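Local coordinates for iron-sulfur cluster co-chaperone protein HscB (Homo sapiens, PDB 3BVO), which acts as a co-chaperone in mitochondrial iron-sulfur cluster assembly, working with ISCU and the chaperone HSPA9 to deliver clusters to recipient proteins such as SDHB, at residues A[44-55]-A[102-113]. Sequence-based numbering, arbitrary orientation.
Sequences DYFSLMDCNRSF and TLLAPLSRGLYL. With SO4 (sulfate ion), chain D.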
# COMPACT_ATOMS: atom_id res chain seq x y z
N ASP A 44 -5.13 -11.67 2.46
CA ASP A 44 -4.36 -10.58 1.86
C ASP A 44 -5.11 -9.25 2.04
O ASP A 44 -6.28 -9.22 2.44
CB ASP A 44 -4.02 -10.87 0.39
CG ASP A 44 -5.18 -10.57 -0.57
OD1 ASP A 44 -5.79 -9.47 -0.48
OD2 ASP A 44 -5.47 -11.42 -1.45
N TYR A 45 -4.43 -8.15 1.74
CA TYR A 45 -5.01 -6.82 1.90
C TYR A 45 -6.17 -6.51 0.95
O TYR A 45 -7.13 -5.85 1.34
CB TYR A 45 -3.92 -5.76 1.77
CG TYR A 45 -2.93 -5.67 2.93
CD1 TYR A 45 -3.27 -6.10 4.21
CD2 TYR A 45 -1.68 -5.10 2.74
CE1 TYR A 45 -2.38 -5.98 5.25
CE2 TYR A 45 -0.79 -4.99 3.76
CZ TYR A 45 -1.13 -5.43 5.02
OH TYR A 45 -0.22 -5.30 6.05
N PHE A 46 -6.11 -6.99 -0.29
CA PHE A 46 -7.18 -6.73 -1.23
C PHE A 46 -8.49 -7.36 -0.76
O PHE A 46 -9.57 -6.79 -0.93
CB PHE A 46 -6.81 -7.23 -2.62
CG PHE A 46 -5.71 -6.43 -3.26
CD1 PHE A 46 -5.98 -5.20 -3.88
CD2 PHE A 46 -4.39 -6.89 -3.24
CE1 PHE A 46 -4.97 -4.46 -4.45
CE2 PHE A 46 -3.38 -6.15 -3.82
CZ PHE A 46 -3.66 -4.93 -4.42
N SER A 47 -8.36 -8.54 -0.17
CA SER A 47 -9.50 -9.25 0.37
C SER A 47 -10.06 -8.50 1.57
O SER A 47 -11.27 -8.26 1.66
CB SER A 47 -9.11 -10.67 0.77
OG SER A 47 -10.09 -11.25 1.62
N LEU A 48 -9.16 -8.12 2.47
CA LEU A 48 -9.55 -7.42 3.69
C LEU A 48 -10.20 -6.10 3.36
O LEU A 48 -11.06 -5.64 4.07
CB LEU A 48 -8.35 -7.21 4.63
CG LEU A 48 -8.58 -6.46 5.95
CD1 LEU A 48 -9.49 -7.21 6.87
CD2 LEU A 48 -7.28 -6.18 6.66
N MSE A 49 -9.78 -5.49 2.26
CA MSE A 49 -10.36 -4.22 1.86
C MSE A 49 -11.47 -4.41 0.86
O MSE A 49 -11.97 -3.44 0.30
CB MSE A 49 -9.27 -3.30 1.33
CG MSE A 49 -8.37 -2.75 2.44
SE MSE A 49 -9.35 -1.60 3.71
CE MSE A 49 -8.60 -2.32 5.34
N ASP A 50 -11.85 -5.68 0.66
CA ASP A 50 -12.95 -6.08 -0.22
C ASP A 50 -12.86 -5.53 -1.64
O ASP A 50 -13.74 -4.78 -2.08
CB ASP A 50 -14.30 -5.70 0.40
CG ASP A 50 -15.45 -6.28 -0.36
OD1 ASP A 50 -15.39 -7.48 -0.68
OD2 ASP A 50 -16.41 -5.53 -0.64
N CYS A 51 -11.80 -5.90 -2.35
CA CYS A 51 -11.65 -5.55 -3.78
C CYS A 51 -10.71 -6.54 -4.49
O CYS A 51 -10.01 -7.31 -3.84
CB CYS A 51 -11.20 -4.10 -3.95
SG CYS A 51 -9.72 -3.64 -3.00
N ASN A 52 -10.71 -6.53 -5.83
CA ASN A 52 -9.89 -7.48 -6.59
C ASN A 52 -8.39 -7.19 -6.50
O ASN A 52 -7.97 -6.02 -6.48
CB ASN A 52 -10.29 -7.48 -8.06
CG ASN A 52 -11.79 -7.49 -8.26
OD1 ASN A 52 -12.55 -7.95 -7.40
ND2 ASN A 52 -12.24 -6.99 -9.42
N ARG A 53 -7.59 -8.24 -6.47
CA ARG A 53 -6.16 -8.08 -6.71
C ARG A 53 -5.99 -7.34 -8.04
O ARG A 53 -6.20 -7.91 -9.11
CB ARG A 53 -5.46 -9.43 -6.76
CG ARG A 53 -5.47 -10.17 -5.46
CD ARG A 53 -4.72 -11.47 -5.59
NE ARG A 53 -4.58 -12.13 -4.30
CZ ARG A 53 -3.71 -13.12 -4.04
NH1 ARG A 53 -3.66 -13.66 -2.82
NH2 ARG A 53 -2.89 -13.56 -5.00
N SER A 54 -5.65 -6.05 -7.95
CA SER A 54 -5.52 -5.20 -9.13
C SER A 54 -4.72 -3.96 -8.76
O SER A 54 -4.86 -3.45 -7.66
CB SER A 54 -6.92 -4.80 -9.62
OG SER A 54 -6.85 -3.96 -10.76
N PHE A 55 -3.88 -3.47 -9.68
CA PHE A 55 -3.18 -2.21 -9.43
C PHE A 55 -4.17 -1.06 -9.35
O PHE A 55 -3.95 -0.04 -8.68
CB PHE A 55 -2.15 -1.93 -10.52
CG PHE A 55 -1.34 -0.68 -10.28
CD1 PHE A 55 -0.51 -0.58 -9.16
CD2 PHE A 55 -1.40 0.38 -11.17
CE1 PHE A 55 0.24 0.56 -8.92
CE2 PHE A 55 -0.64 1.51 -10.95
CZ PHE A 55 0.18 1.60 -9.80
N THR A 102 -1.39 0.79 2.70
CA THR A 102 -0.74 0.06 1.62
C THR A 102 -1.48 0.19 0.28
O THR A 102 -0.86 0.46 -0.75
CB THR A 102 -0.64 -1.43 1.97
OG1 THR A 102 -0.01 -1.58 3.24
CG2 THR A 102 0.15 -2.20 0.91
N LEU A 103 -2.79 -0.01 0.29
CA LEU A 103 -3.52 0.02 -0.97
C LEU A 103 -3.80 1.44 -1.48
O LEU A 103 -3.98 1.62 -2.69
CB LEU A 103 -4.84 -0.75 -0.85
CG LEU A 103 -4.78 -2.21 -0.44
CD1 LEU A 103 -6.17 -2.79 -0.57
CD2 LEU A 103 -3.80 -2.97 -1.28
N LEU A 104 -3.83 2.42 -0.58
CA LEU A 104 -4.14 3.81 -0.94
C LEU A 104 -3.08 4.41 -1.83
O LEU A 104 -3.40 5.05 -2.82
CB LEU A 104 -4.31 4.68 0.30
CG LEU A 104 -4.91 6.09 0.16
CD1 LEU A 104 -6.36 6.04 -0.32
CD2 LEU A 104 -4.82 6.84 1.50
N ALA A 105 -1.81 4.18 -1.47
CA ALA A 105 -0.67 4.68 -2.24
C ALA A 105 -0.38 3.79 -3.43
O ALA A 105 0.00 2.63 -3.25
CB ALA A 105 0.57 4.78 -1.34
N PRO A 106 -0.49 4.34 -4.66
CA PRO A 106 -0.18 3.54 -5.85
C PRO A 106 1.15 2.80 -5.72
O PRO A 106 1.24 1.64 -6.10
CB PRO A 106 -0.10 4.57 -6.97
CG PRO A 106 -0.96 5.67 -6.52
CD PRO A 106 -0.87 5.72 -5.01
N LEU A 107 2.17 3.46 -5.17
CA LEU A 107 3.49 2.85 -5.05
C LEU A 107 3.46 1.60 -4.18
O LEU A 107 3.84 0.52 -4.65
CB LEU A 107 4.54 3.84 -4.54
CG LEU A 107 6.00 3.36 -4.45
CD1 LEU A 107 6.55 2.88 -5.78
CD2 LEU A 107 6.88 4.45 -3.89
N SER A 108 2.99 1.74 -2.93
CA SER A 108 2.98 0.60 -2.01
C SER A 108 2.05 -0.48 -2.53
O SER A 108 2.29 -1.66 -2.32
CB SER A 108 2.54 1.01 -0.62
OG SER A 108 1.39 1.82 -0.71
N ARG A 109 0.99 -0.06 -3.21
CA ARG A 109 0.10 -0.99 -3.86
C ARG A 109 0.84 -1.84 -4.90
O ARG A 109 0.83 -3.07 -4.83
CB ARG A 109 -1.02 -0.23 -4.52
CG ARG A 109 -2.18 -1.07 -4.91
CD ARG A 109 -3.09 -0.29 -5.78
NE ARG A 109 -3.29 1.07 -5.28
CZ ARG A 109 -3.73 2.08 -6.03
NH1 ARG A 109 -3.89 3.28 -5.50
NH2 ARG A 109 -4.00 1.87 -7.30
N GLY A 110 1.49 -1.20 -5.86
CA GLY A 110 2.37 -1.91 -6.78
C GLY A 110 3.30 -2.91 -6.10
O GLY A 110 3.32 -4.10 -6.45
N LEU A 111 4.07 -2.46 -5.11
CA LEU A 111 5.01 -3.36 -4.46
C LEU A 111 4.33 -4.50 -3.74
O LEU A 111 4.83 -5.63 -3.74
CB LEU A 111 5.92 -2.61 -3.50
CG LEU A 111 6.80 -1.58 -4.20
CD1 LEU A 111 7.50 -0.69 -3.17
CD2 LEU A 111 7.79 -2.27 -5.15
N TYR A 112 3.17 -4.23 -3.13
CA TYR A 112 2.42 -5.27 -2.43
C TYR A 112 1.85 -6.26 -3.42
O TYR A 112 1.82 -7.47 -3.17
CB TYR A 112 1.31 -4.69 -1.56
CG TYR A 112 0.57 -5.75 -0.77
CD1 TYR A 112 1.22 -6.46 0.25
CD2 TYR A 112 -0.76 -6.05 -1.05
CE1 TYR A 112 0.55 -7.42 0.98
CE2 TYR A 112 -1.44 -7.03 -0.33
CZ TYR A 112 -0.77 -7.71 0.68
OH TYR A 112 -1.43 -8.67 1.40
N LEU A 113 1.42 -5.75 -4.55
CA LEU A 113 0.87 -6.61 -5.58
C LEU A 113 1.90 -7.63 -6.07
O LEU A 113 1.54 -8.76 -6.41
CB LEU A 113 0.33 -5.76 -6.72
CG LEU A 113 -0.67 -6.41 -7.66
CD1 LEU A 113 -1.89 -6.85 -6.92
CD2 LEU A 113 -1.04 -5.41 -8.70
S SO4 D . -4.67 -4.99 -13.20
O1 SO4 D . -6.10 -5.08 -12.92
O2 SO4 D . -4.27 -6.14 -14.00
O3 SO4 D . -4.36 -3.75 -13.92
O4 SO4 D . -3.95 -5.00 -11.93
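Y112 OH accepts the backbone N-H of Y45 (N to OH 3.1 Å, angle at the hydrogen 158°), joining the first turn of helix 45-48 to helix 106-116. With CG anti to the backbone N (chi1 -177°), the Y112 ring reaches across to lie against Y45. The two rings form an offset stack, centroids 4.6 Å apart and planes at 29°, with Y45 CD2 over one face of Y112. A phenylalanine in place of Y112 could keep much of this stack but would probably leave the Y45 amide without its acceptor. D44 caps the helix by taking the amide of S47 on OD1, while its OD2 is gripped side-on by R53 NE and NH1, a salt bridge that ties the loop leaving the helix back to its start.

F46 is the knob, set among L103, Y112, L113 and R109. L103 CD2 sits over one face of its ring, a CH-pi contact 3.8 Å from the centroid; R53 CA and S54 N lie over the opposite face. L113 CD1 comes within 3.5 Å of F46 CE2, and CD2 faces the F55 backbone.

The F55 ring lies edge-on to the first turn of helix 106-116, with CE1 near P106 O and G110 N. The R109 guanidinium ties the turn at A105 together, NE bonding to L103 O at 2.7 Å and NH1 to L104 O at 3.2 Å. Its NH2 also points at F55 O, modelled too close to trust. A sulfate, probably from the crystallisation liquor, is held by S54 OG and F55 N.

The contact joins the first and last helices of the J domain: M49 and L103 extend it onto helix 59-73, Y45 onto helix 83-104, and F55 and L113 onto helix 150-176 of the C-terminal region.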